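PDB 1H9K: molybdenum-binding-protein from Azotobacter vinelandii, which probably binds molybdate, and the chemically similar tungstate, holding the oxyanions at the subunit interfaces of a trimer. Local coordinates for residues V62-V67 / E109-V114. Sequence-based numbering, arbitrary orientation.
Sequences VKAPWV and EITSMV. With WO4 (tungstate(VI)ion), chain C; WO4 (tungstate(VI)ion), chain B.
Met113 N donates to Ala64 O across 3.1 Å in a nearly straight bond (165°), standing well above the plane of that carbonyl. Val67 N reaches the same oxygen from the opposite face, so Ala64 O both closes the 3-10 turn 64-66 and ties it to strand 109-115. The second tie is Ser112 OG to Val67 O, at 2.7 Å; the hydroxyl lies anti to its own backbone N (chi1 169°), which directs it at the loop. Beside the Ser112 bond the packing is tight: Val67 sets CG1 against Ser112 CB at 3.7 Å and meets Ile110 CD1 tip to tip, both side chains resting on Ala132 and Ile134 of strand 129-134. Met113 packs its CB on Pro65, and beyond it the chain bends away from the loop. The contact is looser at partly exposed Thr111, whose CG2 stays 4.4 Å from Ala64 CB while its hydroxyl bonds Thr101 OG1.

Lys63 faces the anion instead. Its NZ donates to O3 of the chain C tungstate (3.1 Å) and to Met113 O and Val67 O of the second subunit. A methionine in its place would probably leave the oxyanion short of a positive charge and those two carbonyls without their donor. Ala64 N (2.9 Å from O2 of that tungstate) and Lys63 NZ, with Ser7 OG and Arg9 N of the same chain and Thr115 OG1 of the second subunit, form an oxyanion site at the subunit interface of this trimer, whose chains each carry two OB-type TOBE (Mop) domains.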
loop_
_atom_site.group_PDB
_atom_site.type_symbol
_atom_site.label_atom_id
_atom_site.label_comp_id
_atom_site.label_asym_id
_atom_site.label_seq_id
_atom_site.Cartn_x
_atom_site.Cartn_y
_atom_site.Cartn_z
ATOM N N VAL A 62 -6.897 6.886 5.599
ATOM C CA VAL A 62 -5.877 5.804 5.613
ATOM C C VAL A 62 -6.580 4.456 5.669
ATOM O O VAL A 62 -7.328 4.194 6.604
ATOM C CB VAL A 62 -4.949 5.960 6.833
ATOM C CG1 VAL A 62 -3.902 4.832 6.792
ATOM C CG2 VAL A 62 -4.228 7.294 6.867
ATOM N N LYS A 63 -6.310 3.567 4.693
ATOM C CA LYS A 63 -6.977 2.248 4.742
ATOM C C LYS A 63 -6.370 1.435 5.870
ATOM O O LYS A 63 -5.155 1.449 6.108
ATOM C CB LYS A 63 -6.732 1.589 3.388
ATOM C CG LYS A 63 -7.851 0.785 2.756
ATOM C CD LYS A 63 -7.233 -0.202 1.743
ATOM C CE LYS A 63 -8.135 -1.481 1.774
ATOM N NZ LYS A 63 -9.369 -1.163 0.996
ATOM N N ALA A 64 -7.171 0.589 6.529
ATOM C CA ALA A 64 -6.651 -0.228 7.648
ATOM C C ALA A 64 -5.436 -1.080 7.388
ATOM O O ALA A 64 -4.495 -1.119 8.202
ATOM C CB ALA A 64 -7.782 -1.078 8.207
ATOM N N PRO A 65 -5.332 -1.801 6.273
ATOM C CA PRO A 65 -4.190 -2.614 5.910
ATOM C C PRO A 65 -2.925 -1.817 5.673
ATOM O O PRO A 65 -1.858 -2.415 5.567
ATOM C CB PRO A 65 -4.566 -3.345 4.627
ATOM C CG PRO A 65 -5.923 -2.909 4.257
ATOM C CD PRO A 65 -6.413 -1.932 5.267
ATOM N N TRP A 66 -2.989 -0.492 5.613
ATOM C CA TRP A 66 -1.813 0.314 5.375
ATOM C C TRP A 66 -1.172 0.712 6.696
ATOM O O TRP A 66 -0.146 1.397 6.704
ATOM C CB TRP A 66 -2.205 1.570 4.567
ATOM C CG TRP A 66 -2.832 1.319 3.219
ATOM C CD1 TRP A 66 -2.927 0.094 2.608
ATOM C CD2 TRP A 66 -3.422 2.257 2.309
ATOM N NE1 TRP A 66 -3.548 0.195 1.395
ATOM C CE2 TRP A 66 -3.845 1.527 1.181
ATOM C CE3 TRP A 66 -3.643 3.638 2.334
ATOM C CZ2 TRP A 66 -4.485 2.119 0.097
ATOM C CZ3 TRP A 66 -4.270 4.222 1.235
ATOM C CH2 TRP A 66 -4.677 3.479 0.123
ATOM N N VAL A 67 -1.770 0.400 7.842
ATOM C CA VAL A 67 -1.220 0.771 9.138
ATOM C C VAL A 67 -0.480 -0.385 9.807
ATOM O O VAL A 67 -1.079 -1.461 10.011
ATOM C CB VAL A 67 -2.419 1.170 10.063
ATOM C CG1 VAL A 67 -1.947 1.594 11.452
ATOM C CG2 VAL A 67 -3.173 2.311 9.390
ATOM N N GLU A 109 -9.119 7.680 17.318
ATOM C CA GLU A 109 -8.958 6.224 17.270
ATOM C C GLU A 109 -8.358 5.886 15.902
ATOM O O GLU A 109 -8.726 6.601 14.969
ATOM C CB GLU A 109 -10.265 5.443 17.405
ATOM C CG GLU A 109 -10.889 5.854 18.736
ATOM C CD GLU A 109 -12.109 5.061 19.144
ATOM O OE1 GLU A 109 -12.596 5.341 20.269
ATOM O OE2 GLU A 109 -12.593 4.192 18.394
ATOM N N ILE A 110 -7.432 4.946 15.886
ATOM C CA ILE A 110 -6.883 4.534 14.596
ATOM C C ILE A 110 -7.065 3.039 14.464
ATOM O O ILE A 110 -6.897 2.328 15.468
ATOM C CB ILE A 110 -5.409 4.867 14.435
ATOM C CG1 ILE A 110 -4.871 4.245 13.131
ATOM C CG2 ILE A 110 -4.562 4.377 15.593
ATOM C CD1 ILE A 110 -3.704 5.049 12.570
ATOM N N THR A 111 -7.436 2.588 13.272
ATOM C CA THR A 111 -7.706 1.140 13.116
ATOM C C THR A 111 -6.719 0.504 12.158
ATOM O O THR A 111 -6.497 1.060 11.084
ATOM C CB THR A 111 -9.133 0.949 12.605
ATOM O OG1 THR A 111 -10.051 1.253 13.679
ATOM C CG2 THR A 111 -9.447 -0.521 12.288
ATOM N N SER A 112 -6.152 -0.649 12.531
ATOM C CA SER A 112 -5.172 -1.327 11.708
ATOM C C SER A 112 -5.650 -2.748 11.393
ATOM O O SER A 112 -6.379 -3.322 12.225
ATOM C CB SER A 112 -3.839 -1.444 12.496
ATOM O OG SER A 112 -2.954 -2.326 11.803
ATOM N N MET A 113 -5.400 -3.280 10.210
ATOM C CA MET A 113 -5.688 -4.667 9.897
ATOM C C MET A 113 -4.328 -5.383 9.888
ATOM O O MET A 113 -3.428 -4.927 9.152
ATOM C CB MET A 113 -6.302 -4.877 8.527
ATOM C CG MET A 113 -6.837 -6.204 8.046
ATOM S SD MET A 113 -8.133 -6.878 9.073
ATOM C CE MET A 113 -9.608 -6.194 8.302
ATOM N N VAL A 114 -4.174 -6.349 10.782
ATOM C CA VAL A 114 -2.902 -7.102 10.806
ATOM C C VAL A 114 -3.176 -8.594 10.780
ATOM O O VAL A 114 -4.343 -9.019 10.823
ATOM C CB VAL A 114 -2.060 -6.752 12.046
ATOM C CG1 VAL A 114 -1.598 -5.297 12.065
ATOM C CG2 VAL A 114 -2.885 -6.994 13.312
HETATM W W WO4 C . -10.909 -0.556 4.595
HETATM O O1 WO4 C . -9.840 -2.000 4.232
HETATM O O2 WO4 C . -9.942 0.383 5.791
HETATM O O3 WO4 C . -11.107 0.368 3.054
HETATM O O4 WO4 C . -12.467 -1.180 5.248
HETATM W W WO4 B . 1.019 -7.680 8.968
HETATM O O1 WO4 B . -0.475 -7.460 7.928
HETATM O O2 WO4 B . 2.280 -8.174 7.780
HETATM O O3 WO4 B . 1.408 -6.071 9.695
HETATM O O4 WO4 B . 0.647 -8.938 10.201
#